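Long-range contacts in Serine/threonine-protein kinase-like protein ACR4 (Arabidopsis thaliana, PDB 7A0J), which acts as a membrane receptor kinase controlling formative cell divisions in plant meristems in response to the CLE40 peptide, its extracellular WD40-type propeller domain being the part described here: residues G269-Y273 and G284-G288; S5-Y11 and D274-N279; I118-V123 and F134-L140; L64-P68 and M85-Y91. The contacts are given in a common frame with arbitrary orientation. Residue numbers count along the deposited sequence, not the author numbering.

Interaction 1: residues G269-Y273 and G284-G288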
loop_
_atom_site.group_PDB
_atom_site.type_symbol
_atom_site.label_atom_id
_atom_site.label_comp_id
_atom_site.label_asym_id
_atom_site.label_seq_id
_atom_site.Cartn_x
_atom_site.Cartn_y
_atom_site.Cartn_z
ATOM N N GLY A 269 -12.304 -17.565 11.713
ATOM C CA GLY A 269 -11.814 -18.957 11.629
ATOM C C GLY A 269 -10.762 -19.165 10.548
ATOM O O GLY A 269 -10.295 -20.314 10.415
ATOM N N ILE A 270 -10.393 -18.113 9.811
ATOM C CA ILE A 270 -9.471 -18.183 8.635
ATOM C C ILE A 270 -8.059 -17.781 9.071
ATOM O O ILE A 270 -7.937 -16.900 9.943
ATOM C CB ILE A 270 -9.971 -17.285 7.485
ATOM C CG1 ILE A 270 -11.444 -17.541 7.151
ATOM C CG2 ILE A 270 -9.081 -17.440 6.259
ATOM C CD1 ILE A 270 -12.038 -16.528 6.203
ATOM N N GLY A 271 -7.040 -18.397 8.463
ATOM C CA GLY A 271 -5.625 -17.999 8.590
ATOM C C GLY A 271 -5.077 -17.478 7.272
ATOM O O GLY A 271 -4.733 -18.306 6.406
ATOM N N PHE A 272 -5.011 -16.152 7.123
ATOM C CA PHE A 272 -4.437 -15.447 5.946
ATOM C C PHE A 272 -2.920 -15.327 6.120
ATOM O O PHE A 272 -2.456 -15.286 7.278
ATOM C CB PHE A 272 -5.052 -14.054 5.792
ATOM C CG PHE A 272 -6.549 -14.027 5.616
ATOM C CD1 PHE A 272 -7.134 -14.451 4.433
ATOM C CD2 PHE A 272 -7.373 -13.557 6.628
ATOM C CE1 PHE A 272 -8.510 -14.412 4.267
ATOM C CE2 PHE A 272 -8.749 -13.520 6.461
ATOM C CZ PHE A 272 -9.314 -13.946 5.281
ATOM N N TYR A 273 -2.177 -15.269 5.009
ATOM C CA TYR A 273 -0.714 -15.009 4.991
ATOM C C TYR A 273 -0.448 -13.544 4.616
ATOM O O TYR A 273 0.708 -13.108 4.778
ATOM C CB TYR A 273 0.013 -16.010 4.084
ATOM C CG TYR A 273 -0.048 -15.749 2.600
ATOM C CD1 TYR A 273 0.766 -14.799 2.002
ATOM C CD2 TYR A 273 -0.883 -16.490 1.779
ATOM C CE1 TYR A 273 0.726 -14.565 0.637
ATOM C CE2 TYR A 273 -0.933 -16.273 0.410
ATOM C CZ TYR A 273 -0.125 -15.307 -0.164
ATOM O OH TYR A 273 -0.169 -15.086 -1.511
ATOM N N GLY A 284 -8.124 -10.680 2.099
ATOM C CA GLY A 284 -7.039 -11.557 2.574
ATOM C C GLY A 284 -6.809 -12.705 1.609
ATOM O O GLY A 284 -7.774 -13.097 0.924
ATOM N N VAL A 285 -5.577 -13.219 1.554
ATOM C CA VAL A 285 -5.180 -14.378 0.699
ATOM C C VAL A 285 -4.805 -15.552 1.613
ATOM O O VAL A 285 -4.035 -15.335 2.570
ATOM C CB VAL A 285 -4.043 -14.015 -0.278
ATOM C CG1 VAL A 285 -4.555 -13.169 -1.434
ATOM C CG2 VAL A 285 -2.872 -13.322 0.406
ATOM N N LEU A 286 -5.361 -16.736 1.336
ATOM C CA LEU A 286 -5.068 -18.009 2.050
ATOM C C LEU A 286 -3.930 -18.733 1.325
ATOM O O LEU A 286 -2.974 -19.159 2.001
ATOM C CB LEU A 286 -6.324 -18.888 2.082
ATOM C CG LEU A 286 -7.406 -18.473 3.078
ATOM C CD1 LEU A 286 -8.229 -17.312 2.542
ATOM C CD2 LEU A 286 -8.307 -19.651 3.410
ATOM N N THR A 287 -4.052 -18.869 0.001
ATOM C CA THR A 287 -3.107 -19.609 -0.877
ATOM C C THR A 287 -3.110 -18.980 -2.277
ATOM O O THR A 287 -3.883 -18.027 -2.496
ATOM C CB THR A 287 -3.462 -21.102 -0.910
ATOM O OG1 THR A 287 -2.580 -21.753 -1.825
ATOM C CG2 THR A 287 -4.898 -21.364 -1.308
ATOM N N GLY A 288 -2.275 -19.507 -3.178
ATOM C CA GLY A 288 -2.134 -19.039 -4.571
ATOM C C GLY A 288 -2.826 -19.961 -5.562
ATOM O O GLY A 288 -2.354 -20.042 -6.715
#

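Interaction 2: residues S5-Y11 and D274-N279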
loop_
_atom_site.group_PDB
_atom_site.type_symbol
_atom_site.label_atom_id
_atom_site.label_comp_id
_atom_site.label_asym_id
_atom_site.label_seq_id
_atom_site.Cartn_x
_atom_site.Cartn_y
_atom_site.Cartn_z
ATOM N N SER A 5 3.115 -3.947 -2.184
ATOM C CA SER A 5 2.839 -5.325 -1.707
ATOM C C SER A 5 2.665 -6.264 -2.906
ATOM O O SER A 5 2.574 -5.762 -4.043
ATOM C CB SER A 5 1.630 -5.322 -0.804
ATOM O OG SER A 5 1.309 -6.632 -0.363
ATOM N N SER A 6 2.634 -7.573 -2.652
ATOM C CA SER A 6 2.342 -8.625 -3.660
ATOM C C SER A 6 0.841 -8.626 -3.975
ATOM O O SER A 6 0.459 -9.240 -4.986
ATOM C CB SER A 6 2.821 -9.979 -3.195
ATOM O OG SER A 6 2.006 -10.477 -2.143
ATOM N N ILE A 7 0.030 -7.973 -3.133
ATOM C CA ILE A 7 -1.440 -7.786 -3.325
ATOM C C ILE A 7 -1.787 -6.310 -3.087
ATOM O O ILE A 7 -1.104 -5.661 -2.274
ATOM C CB ILE A 7 -2.237 -8.736 -2.409
ATOM C CG1 ILE A 7 -1.932 -8.504 -0.925
ATOM C CG2 ILE A 7 -1.994 -10.183 -2.816
ATOM C CD1 ILE A 7 -2.849 -9.247 0.020
ATOM N N ALA A 8 -2.806 -5.803 -3.784
ATOM C CA ALA A 8 -3.243 -4.388 -3.740
ATOM C C ALA A 8 -4.728 -4.296 -4.105
ATOM O O ALA A 8 -5.242 -5.228 -4.759
ATOM C CB ALA A 8 -2.394 -3.555 -4.670
ATOM N N ILE A 9 -5.381 -3.210 -3.686
ATOM C CA ILE A 9 -6.840 -2.974 -3.884
ATOM C C ILE A 9 -7.055 -1.588 -4.501
ATOM O O ILE A 9 -6.443 -0.611 -4.015
ATOM C CB ILE A 9 -7.608 -3.130 -2.557
ATOM C CG1 ILE A 9 -7.689 -4.600 -2.131
ATOM C CG2 ILE A 9 -8.988 -2.489 -2.644
ATOM C CD1 ILE A 9 -8.344 -4.822 -0.786
ATOM N N SER A 10 -7.892 -1.536 -5.540
ATOM C CA SER A 10 -8.445 -0.285 -6.121
ATOM C C SER A 10 -9.905 -0.139 -5.683
ATOM O O SER A 10 -10.554 -1.181 -5.457
ATOM C CB SER A 10 -8.306 -0.277 -7.619
ATOM O OG SER A 10 -6.937 -0.301 -7.994
ATOM N N TYR A 11 -10.378 1.102 -5.567
ATOM C CA TYR A 11 -11.693 1.458 -4.973
ATOM C C TYR A 11 -12.243 2.716 -5.655
ATOM O O TYR A 11 -11.572 3.244 -6.564
ATOM C CB TYR A 11 -11.530 1.652 -3.462
ATOM C CG TYR A 11 -10.334 2.485 -3.077
ATOM C CD1 TYR A 11 -9.090 1.904 -2.887
ATOM C CD2 TYR A 11 -10.436 3.860 -2.936
ATOM C CE1 TYR A 11 -7.981 2.665 -2.551
ATOM C CE2 TYR A 11 -9.337 4.635 -2.598
ATOM C CZ TYR A 11 -8.106 4.035 -2.405
ATOM O OH TYR A 11 -7.019 4.790 -2.075
ATOM N N ASP A 274 -1.465 -12.807 4.149
ATOM C CA ASP A 274 -1.343 -11.362 3.808
ATOM C C ASP A 274 -2.733 -10.721 3.682
ATOM O O ASP A 274 -3.708 -11.457 3.432
ATOM C CB ASP A 274 -0.530 -11.169 2.525
ATOM C CG ASP A 274 0.196 -9.837 2.444
ATOM O OD1 ASP A 274 -0.023 -8.987 3.332
ATOM O OD2 ASP A 274 0.984 -9.663 1.493
ATOM N N LEU A 275 -2.804 -9.397 3.864
ATOM C CA LEU A 275 -4.035 -8.572 3.721
ATOM C C LEU A 275 -3.767 -7.410 2.760
ATOM O O LEU A 275 -2.594 -7.018 2.610
ATOM C CB LEU A 275 -4.460 -8.021 5.086
ATOM C CG LEU A 275 -4.948 -9.038 6.117
ATOM C CD1 LEU A 275 -5.363 -8.334 7.400
ATOM C CD2 LEU A 275 -6.095 -9.877 5.573
ATOM N N ALA A 276 -4.832 -6.892 2.143
ATOM C CA ALA A 276 -4.869 -5.616 1.389
ATOM C C ALA A 276 -6.143 -4.861 1.781
ATOM O O ALA A 276 -7.160 -5.526 2.058
ATOM C CB ALA A 276 -4.813 -5.881 -0.096
ATOM N N ALA A 277 -6.078 -3.530 1.827
ATOM C CA ALA A 277 -7.196 -2.650 2.236
ATOM C C ALA A 277 -7.482 -1.628 1.132
ATOM O O ALA A 277 -6.520 -1.034 0.606
ATOM C CB ALA A 277 -6.869 -1.972 3.544
ATOM N N GLY A 278 -8.763 -1.480 0.778
ATOM C CA GLY A 278 -9.303 -0.342 0.009
ATOM C C GLY A 278 -9.907 0.679 0.955
ATOM O O GLY A 278 -9.548 0.648 2.148
ATOM N N ASN A 279 -10.811 1.530 0.465
ATOM C CA ASN A 279 -11.439 2.612 1.270
ATOM C C ASN A 279 -12.336 1.999 2.354
ATOM O O ASN A 279 -12.166 2.382 3.528
ATOM C CB ASN A 279 -12.183 3.640 0.405
ATOM C CG ASN A 279 -13.149 3.042 -0.598
ATOM O OD1 ASN A 279 -13.349 1.830 -0.642
ATOM N ND2 ASN A 279 -13.748 3.890 -1.417
HETATM O O HOH W 1 -0.421 -5.972 1.812
HETATM O O HOH W 2 3.364 -8.195 0.542
HETATM O O HOH W 3 -5.616 0.410 -1.577
#

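Interaction 3: residues I118-V123 and F134-L140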
loop_
_atom_site.group_PDB
_atom_site.type_symbol
_atom_site.label_atom_id
_atom_site.label_comp_id
_atom_site.label_asym_id
_atom_site.label_seq_id
_atom_site.Cartn_x
_atom_site.Cartn_y
_atom_site.Cartn_z
ATOM N N ILE A 118 18.307 -0.432 -0.959
ATOM C CA ILE A 118 16.943 -0.613 -0.373
ATOM C C ILE A 118 16.358 0.757 0.003
ATOM O O ILE A 118 15.119 0.850 0.122
ATOM C CB ILE A 118 16.998 -1.572 0.837
ATOM C CG1 ILE A 118 17.453 -2.975 0.422
ATOM C CG2 ILE A 118 15.664 -1.615 1.573
ATOM C CD1 ILE A 118 17.961 -3.824 1.567
ATOM N N SER A 119 17.203 1.782 0.171
ATOM C CA SER A 119 16.808 3.129 0.661
ATOM C C SER A 119 17.139 4.206 -0.380
ATOM O O SER A 119 17.866 3.905 -1.345
ATOM C CB SER A 119 17.462 3.433 1.986
ATOM O OG SER A 119 18.863 3.607 1.837
ATOM N N SER A 120 16.606 5.414 -0.172
ATOM C CA SER A 120 16.860 6.634 -0.985
ATOM C C SER A 120 16.321 7.870 -0.256
ATOM O O SER A 120 15.456 7.713 0.629
ATOM C CB SER A 120 16.255 6.510 -2.358
ATOM O OG SER A 120 16.392 7.725 -3.085
ATOM N N SER A 121 16.824 9.049 -0.632
ATOM C CA SER A 121 16.410 10.383 -0.122
ATOM C C SER A 121 15.610 11.139 -1.195
ATOM O O SER A 121 15.233 12.300 -0.936
ATOM C CB SER A 121 17.620 11.160 0.333
ATOM O OG SER A 121 17.990 12.140 -0.624
ATOM N N LEU A 122 15.351 10.494 -2.337
ATOM C CA LEU A 122 14.678 11.083 -3.525
ATOM C C LEU A 122 13.307 10.416 -3.710
ATOM O O LEU A 122 13.272 9.188 -3.947
ATOM C CB LEU A 122 15.565 10.866 -4.756
ATOM C CG LEU A 122 17.025 11.295 -4.612
ATOM C CD1 LEU A 122 17.843 10.824 -5.806
ATOM C CD2 LEU A 122 17.137 12.803 -4.443
ATOM N N VAL A 123 12.228 11.196 -3.599
ATOM C CA VAL A 123 10.818 10.716 -3.721
ATOM C C VAL A 123 10.085 11.594 -4.742
ATOM O O VAL A 123 9.945 12.810 -4.490
ATOM C CB VAL A 123 10.102 10.715 -2.358
ATOM C CG1 VAL A 123 8.630 10.356 -2.496
ATOM C CG2 VAL A 123 10.787 9.789 -1.364
ATOM N N PHE A 134 10.579 15.590 -4.353
ATOM C CA PHE A 134 11.078 15.785 -2.965
ATOM C C PHE A 134 12.517 15.267 -2.856
ATOM O O PHE A 134 12.806 14.173 -3.382
ATOM C CB PHE A 134 10.179 15.073 -1.951
ATOM C CG PHE A 134 8.742 15.530 -1.938
ATOM C CD1 PHE A 134 8.371 16.688 -1.270
ATOM C CD2 PHE A 134 7.757 14.796 -2.582
ATOM C CE1 PHE A 134 7.048 17.104 -1.254
ATOM C CE2 PHE A 134 6.435 15.215 -2.566
ATOM C CZ PHE A 134 6.083 16.367 -1.901
ATOM N N VAL A 135 13.381 16.040 -2.190
ATOM C CA VAL A 135 14.780 15.660 -1.827
ATOM C C VAL A 135 14.927 15.820 -0.309
ATOM O O VAL A 135 15.133 16.960 0.147
ATOM C CB VAL A 135 15.818 16.504 -2.595
ATOM C CG1 VAL A 135 17.244 16.095 -2.256
ATOM C CG2 VAL A 135 15.592 16.445 -4.099
ATOM N N PHE A 136 14.801 14.717 0.436
ATOM C CA PHE A 136 14.862 14.678 1.922
ATOM C C PHE A 136 16.318 14.487 2.368
ATOM O O PHE A 136 17.164 14.129 1.523
ATOM C CB PHE A 136 13.946 13.579 2.466
ATOM C CG PHE A 136 12.501 13.707 2.054
ATOM C CD1 PHE A 136 11.755 14.823 2.409
ATOM C CD2 PHE A 136 11.880 12.710 1.314
ATOM C CE1 PHE A 136 10.428 14.940 2.028
ATOM C CE2 PHE A 136 10.549 12.826 0.940
ATOM C CZ PHE A 136 9.825 13.939 1.299
ATOM N N ASP A 137 16.582 14.709 3.660
ATOM C CA ASP A 137 17.942 14.718 4.268
ATOM C C ASP A 137 18.229 13.377 4.960
ATOM O O ASP A 137 19.262 13.291 5.656
ATOM C CB ASP A 137 18.098 15.896 5.239
ATOM C CG ASP A 137 17.050 15.957 6.339
ATOM O OD1 ASP A 137 16.344 14.950 6.539
ATOM O OD2 ASP A 137 16.941 17.018 6.983
ATOM N N LYS A 138 17.362 12.373 4.772
ATOM C CA LYS A 138 17.495 11.014 5.365
ATOM C C LYS A 138 17.276 9.949 4.284
ATOM O O LYS A 138 16.570 10.237 3.296
ATOM C CB LYS A 138 16.470 10.800 6.483
ATOM C CG LYS A 138 16.698 11.605 7.756
ATOM C CD LYS A 138 15.810 11.178 8.910
ATOM C CE LYS A 138 14.328 11.243 8.600
ATOM N NZ LYS A 138 13.908 12.601 8.175
ATOM N N GLN A 139 17.848 8.760 4.489
ATOM C CA GLN A 139 17.558 7.536 3.697
ATOM C C GLN A 139 16.199 6.986 4.148
ATOM O O GLN A 139 16.017 6.803 5.368
ATOM C CB GLN A 139 18.677 6.509 3.882
ATOM C CG GLN A 139 20.013 6.951 3.300
ATOM C CD GLN A 139 19.978 7.074 1.796
ATOM O OE1 GLN A 139 19.454 6.211 1.094
ATOM N NE2 GLN A 139 20.542 8.156 1.287
ATOM N N LEU A 140 15.279 6.755 3.205
ATOM C CA LEU A 140 13.886 6.310 3.476
ATOM C C LEU A 140 13.615 4.977 2.768
ATOM O O LEU A 140 14.233 4.724 1.718
ATOM C CB LEU A 140 12.904 7.380 2.989
ATOM C CG LEU A 140 13.046 8.762 3.626
ATOM C CD1 LEU A 140 12.160 9.771 2.911
ATOM C CD2 LEU A 140 12.715 8.721 5.111
#

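Interaction 4: residues L64-P68 and M85-Y91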
loop_
_atom_site.group_PDB
_atom_site.type_symbol
_atom_site.label_atom_id
_atom_site.label_comp_id
_atom_site.label_asym_id
_atom_site.label_seq_id
_atom_site.Cartn_x
_atom_site.Cartn_y
_atom_site.Cartn_z
ATOM N N LEU A 64 11.514 -5.172 -14.858
ATOM C CA LEU A 64 12.657 -4.958 -15.790
ATOM C C LEU A 64 13.103 -3.491 -15.759
ATOM O O LEU A 64 14.294 -3.251 -15.487
ATOM C CB LEU A 64 12.245 -5.393 -17.201
ATOM C CG LEU A 64 11.849 -6.864 -17.347
ATOM C CD1 LEU A 64 11.452 -7.181 -18.780
ATOM C CD2 LEU A 64 12.972 -7.785 -16.893
ATOM N N SER A 65 12.189 -2.552 -16.018
ATOM C CA SER A 65 12.483 -1.099 -16.164
ATOM C C SER A 65 12.555 -0.409 -14.793
ATOM O O SER A 65 13.163 0.676 -14.720
ATOM C CB SER A 65 11.469 -0.433 -17.051
ATOM O OG SER A 65 10.202 -0.372 -16.415
ATOM N N HIS A 66 11.948 -1.001 -13.758
ATOM C CA HIS A 66 11.892 -0.464 -12.369
ATOM C C HIS A 66 11.190 0.902 -12.363
ATOM O O HIS A 66 11.573 1.763 -11.548
ATOM C CB HIS A 66 13.300 -0.409 -11.750
ATOM C CG HIS A 66 13.938 -1.749 -11.585
ATOM N ND1 HIS A 66 15.269 -1.975 -11.876
ATOM C CD2 HIS A 66 13.438 -2.929 -11.162
ATOM C CE1 HIS A 66 15.562 -3.237 -11.635
ATOM N NE2 HIS A 66 14.454 -3.844 -11.197
ATOM N N GLN A 67 10.192 1.082 -13.236
ATOM C CA GLN A 67 9.378 2.323 -13.334
ATOM C C GLN A 67 7.958 2.018 -12.867
ATOM O O GLN A 67 7.479 0.896 -13.027
ATOM C CB GLN A 67 9.389 2.862 -14.765
ATOM C CG GLN A 67 10.768 3.309 -15.228
ATOM C CD GLN A 67 10.742 4.068 -16.532
ATOM O OE1 GLN A 67 9.892 3.846 -17.392
ATOM N NE2 GLN A 67 11.692 4.975 -16.691
ATOM N N PRO A 68 7.244 2.999 -12.272
ATOM C CA PRO A 68 5.821 2.835 -11.984
ATOM C C PRO A 68 5.027 2.681 -13.290
ATOM O O PRO A 68 5.384 3.304 -14.274
ATOM C CB PRO A 68 5.413 4.104 -11.219
ATOM C CG PRO A 68 6.530 5.104 -11.467
ATOM C CD PRO A 68 7.762 4.306 -11.843
ATOM N N MET A 85 8.506 12.101 -16.298
ATOM C CA MET A 85 9.433 10.978 -15.995
ATOM C C MET A 85 10.767 11.241 -16.697
ATOM O O MET A 85 10.744 11.567 -17.901
ATOM C CB MET A 85 8.853 9.645 -16.481
ATOM C CG MET A 85 9.743 8.440 -16.214
ATOM S SD MET A 85 10.016 8.131 -14.449
ATOM C CE MET A 85 8.385 7.590 -13.941
ATOM N N THR A 86 11.875 11.123 -15.963
ATOM C CA THR A 86 13.255 11.137 -16.515
ATOM C C THR A 86 13.498 9.792 -17.206
ATOM O O THR A 86 13.230 8.752 -16.572
ATOM C CB THR A 86 14.285 11.442 -15.419
ATOM O OG1 THR A 86 14.000 12.748 -14.917
ATOM C CG2 THR A 86 15.717 11.384 -15.904
ATOM N N LYS A 87 13.958 9.818 -18.461
ATOM C CA LYS A 87 14.276 8.607 -19.267
ATOM C C LYS A 87 15.337 7.782 -18.526
ATOM O O LYS A 87 16.368 8.364 -18.141
ATOM C CB LYS A 87 14.761 9.003 -20.665
ATOM C CG LYS A 87 14.978 7.842 -21.626
ATOM C CD LYS A 87 15.290 8.277 -23.042
ATOM C CE LYS A 87 15.803 7.144 -23.905
ATOM N NZ LYS A 87 15.718 7.466 -25.351
ATOM N N GLY A 88 15.071 6.490 -18.314
ATOM C CA GLY A 88 16.003 5.539 -17.673
ATOM C C GLY A 88 15.954 5.585 -16.151
ATOM O O GLY A 88 16.725 4.831 -15.526
ATOM N N ALA A 89 15.087 6.421 -15.566
ATOM C CA ALA A 89 14.904 6.553 -14.100
ATOM C C ALA A 89 14.376 5.231 -13.533
ATOM O O ALA A 89 13.442 4.663 -14.131
ATOM C CB ALA A 89 13.966 7.694 -13.786
ATOM N N GLU A 90 14.967 4.764 -12.428
ATOM C CA GLU A 90 14.588 3.510 -11.724
ATOM C C GLU A 90 14.056 3.852 -10.329
ATOM O O GLU A 90 14.497 4.869 -9.756
ATOM C CB GLU A 90 15.787 2.569 -11.620
ATOM C CG GLU A 90 16.376 2.193 -12.965
ATOM C CD GLU A 90 17.477 1.151 -12.882
ATOM O OE1 GLU A 90 18.562 1.398 -13.437
ATOM O OE2 GLU A 90 17.242 0.096 -12.262
ATOM N N TYR A 91 13.149 3.019 -9.812
ATOM C CA TYR A 91 12.453 3.200 -8.512
ATOM C C TYR A 91 12.536 1.900 -7.707
ATOM O O TYR A 91 12.538 0.809 -8.313
ATOM C CB TYR A 91 11.013 3.662 -8.754
ATOM C CG TYR A 91 10.915 5.051 -9.331
ATOM C CD1 TYR A 91 11.062 5.274 -10.691
ATOM C CD2 TYR A 91 10.713 6.153 -8.514
ATOM C CE1 TYR A 91 10.996 6.550 -11.227
ATOM C CE2 TYR A 91 10.643 7.436 -9.032
ATOM C CZ TYR A 91 10.784 7.636 -10.395
ATOM O OH TYR A 91 10.715 8.895 -10.917
#

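Interaction 1: residues G269-Y273 and G284-G288
This is a loop-to-strand-end contact in the last blade of the propeller: the loop 269-273, which leads into strand 274-277, crosses the end of strand 281-285 and the loop that follows it. The touching parts run 77° apart, so the two segments cross steeply and meet most closely at Phe272 and Leu286, whose CA atoms are 4.7 Å apart. A single hydrogen bond joins the backbones, Tyr273 N to Val285 O, at 3.1 Å and a nearly straight 163°. The same oxygen takes a CA-H...O contact from Phe272 CA at 3.4 Å. Two aromatic side chains flank this crossing. Gly284 CA lies over the face of the Phe272 ring, 3.9 Å from its centroid and 29° off the normal; a CB on Gly284 would fall 2.4 Å from Phe272 CD1, so the ring occupies space that a side chain would need. Val285 CG2 sits over the Tyr273 ring in the same manner, 3.6 Å from the centroid and 21° off the normal. Leu286 completes the apolar part, with CD1 3.4 Å from Phe272 CE1 and CD2 3.7 Å from Ile270 CG2. Around the contact, Phe272 and Leu286 both pack on Val294 of the adjoining strand 294-297, while Phe272 O accepts from His251 of the sixth repeat and Gly288 O bonds Ser23 of the first.

Interaction 2: residues S5-Y11 and D274-N279
Strands 7-10 and 274-277 run side by side in nearly the same direction, 20° apart with axes approaching to 5.7 Å, yet no direct hydrogen bond joins the segments. Two waters bridge them instead. Water 1 links Ser5 OG (2.9 Å) to Leu275 O (2.5 Å), and water 2 links Ser5 OG (2.7 Å) to Asp274 OD2 (3.0 Å); a third, water 3, lies 2.8 Å from both Ile9 O and Ala277 O. Between these waters the contact is apolar: Ile7 CD1 and Ile9 CG1 come within 3.9 and 3.7 Å of Ala276 CB. Gly278 lets Ile9 in closely, its CA being 3.4 Å from Ile9 CG2, where a CB would clash. Tyr11 places a ring face over Asn279 N, and its hydroxyl bonds Asp98. Each strand pairs antiparallel within its own sheet, with 17-21 and 281-285. Inner strands of adjacent blades that lie side by side without direct hydrogen bonds between them are characteristic of a beta-propeller, and here the first and seventh repeats meet to close the ring.

Interaction 3: residues I118-V123 and F134-L140
Seven hydrogen bonds hold these segments together, in four groups. Val123 and Phe134 form an antiparallel hydrogen-bonded pair, Val123 N to Phe134 O at 3.0 Å and Phe134 N to Val123 O at 2.9 Å. Ser120 and Leu140 form another, with Ser120 N to Leu140 O at 3.1 Å and Leu140 N to Ser120 O at 2.8 Å. Between them the chain turns corners at Ser121 and at Asp137-Lys138, and Ser121 spans the gap: its O accepts from Phe136 N at 2.8 Å and its OG donates to Phe136 O at 3.0 Å. Further along, Ser119 OG donates to Gln139 OE1 at 2.8 Å. Ser120 OG, which also bonds Arg105 O, receives Leu122 N at 3.1 Å in an ST turn at the corner. The packing lies outside this polar network. Leu122 CD2 touches Val135 CG1 at 4.0 Å on one face of the hairpin; on the face of Val123 and Phe134, Val123 CG2 meets the edge of the Phe136 ring, 3.8 Å from CE2, and Phe136 stacks edge-to-face on Phe161 of the next blade. One atom is less well served: buried Lys138 O has no hydrogen-bond partner and receives a CA-H...O contact from Ser121 CA at 3.4 Å. The chemistry implies a backbone-led junction in which segment 118-123 pairs with both the outer strand of blade three and strand 139-145, with serine hydroxyls filling bonding positions at the bend.

Interaction 4: residues L64-P68 and M85-Y91
Three direct hydrogen bonds join two loops here, and each uses a different kind of donor. The backbone one runs from Tyr91 N to His66 O, 2.7 Å at a somewhat bent 135°; Glu90 CA adds a CA-H...O contact to the same oxygen at 3.5 Å. The imidazole then donates from His66 ND1 to Glu90 OE2 at 2.9 Å and 161°, a His-carboxylate bond, and that carboxylate oxygen also has a long, weak ion pair with Lys106. Lastly, the Gln67 amide donates from NE2 to Ala89 O at 3.1 Å and 156°. Ala89 is thus bonded on both sides of its backbone, because Ala89 N donates to Thr86 O at 3.1 Å, closing a type II turn with Gly88 at its third position and a phi of 83°. The Tyr91 hydroxyl bonds Asp124, and Met85 N bonds Gln83 OE1. Apolar contact is limited to Pro68, whose CD lies 3.6 Å from Tyr91 CD1 and 3.9 Å from Met85 CE. Pro68 opens strand 68-72 of the second blade and Tyr91 opens strand 91-96 of the third; Pro68 and Met85 both pack on Trp126 of strand 120-127, while Glu90 pairs by its backbone with Lys106, just past strand 100-105.

Overall arrangement
Interaction 2 is the central one, 7 Å from the chain's centre, whereas interactions 1, 3 and 4 lie 18 to 19 Å out. Interactions 1 and 2 share the seventh blade and touch: Val285 N is 3.2 Å from Asp274 O, probably a hydrogen bond between neighbouring strands, and Val285 CG2 reaches Ile7 CD1 at 4.1 Å. Interactions 3 and 4 both involve the third blade, with centres 16 Å and nearest atoms about 6 Å apart. Centres of interactions 1 and 3 are 34 Å apart, on opposite sides of the chain's centre. Interaction 2 joins the chain's two ends, whereas 3 and 4 stitch successive blades in between. None of the four includes a bound ligand.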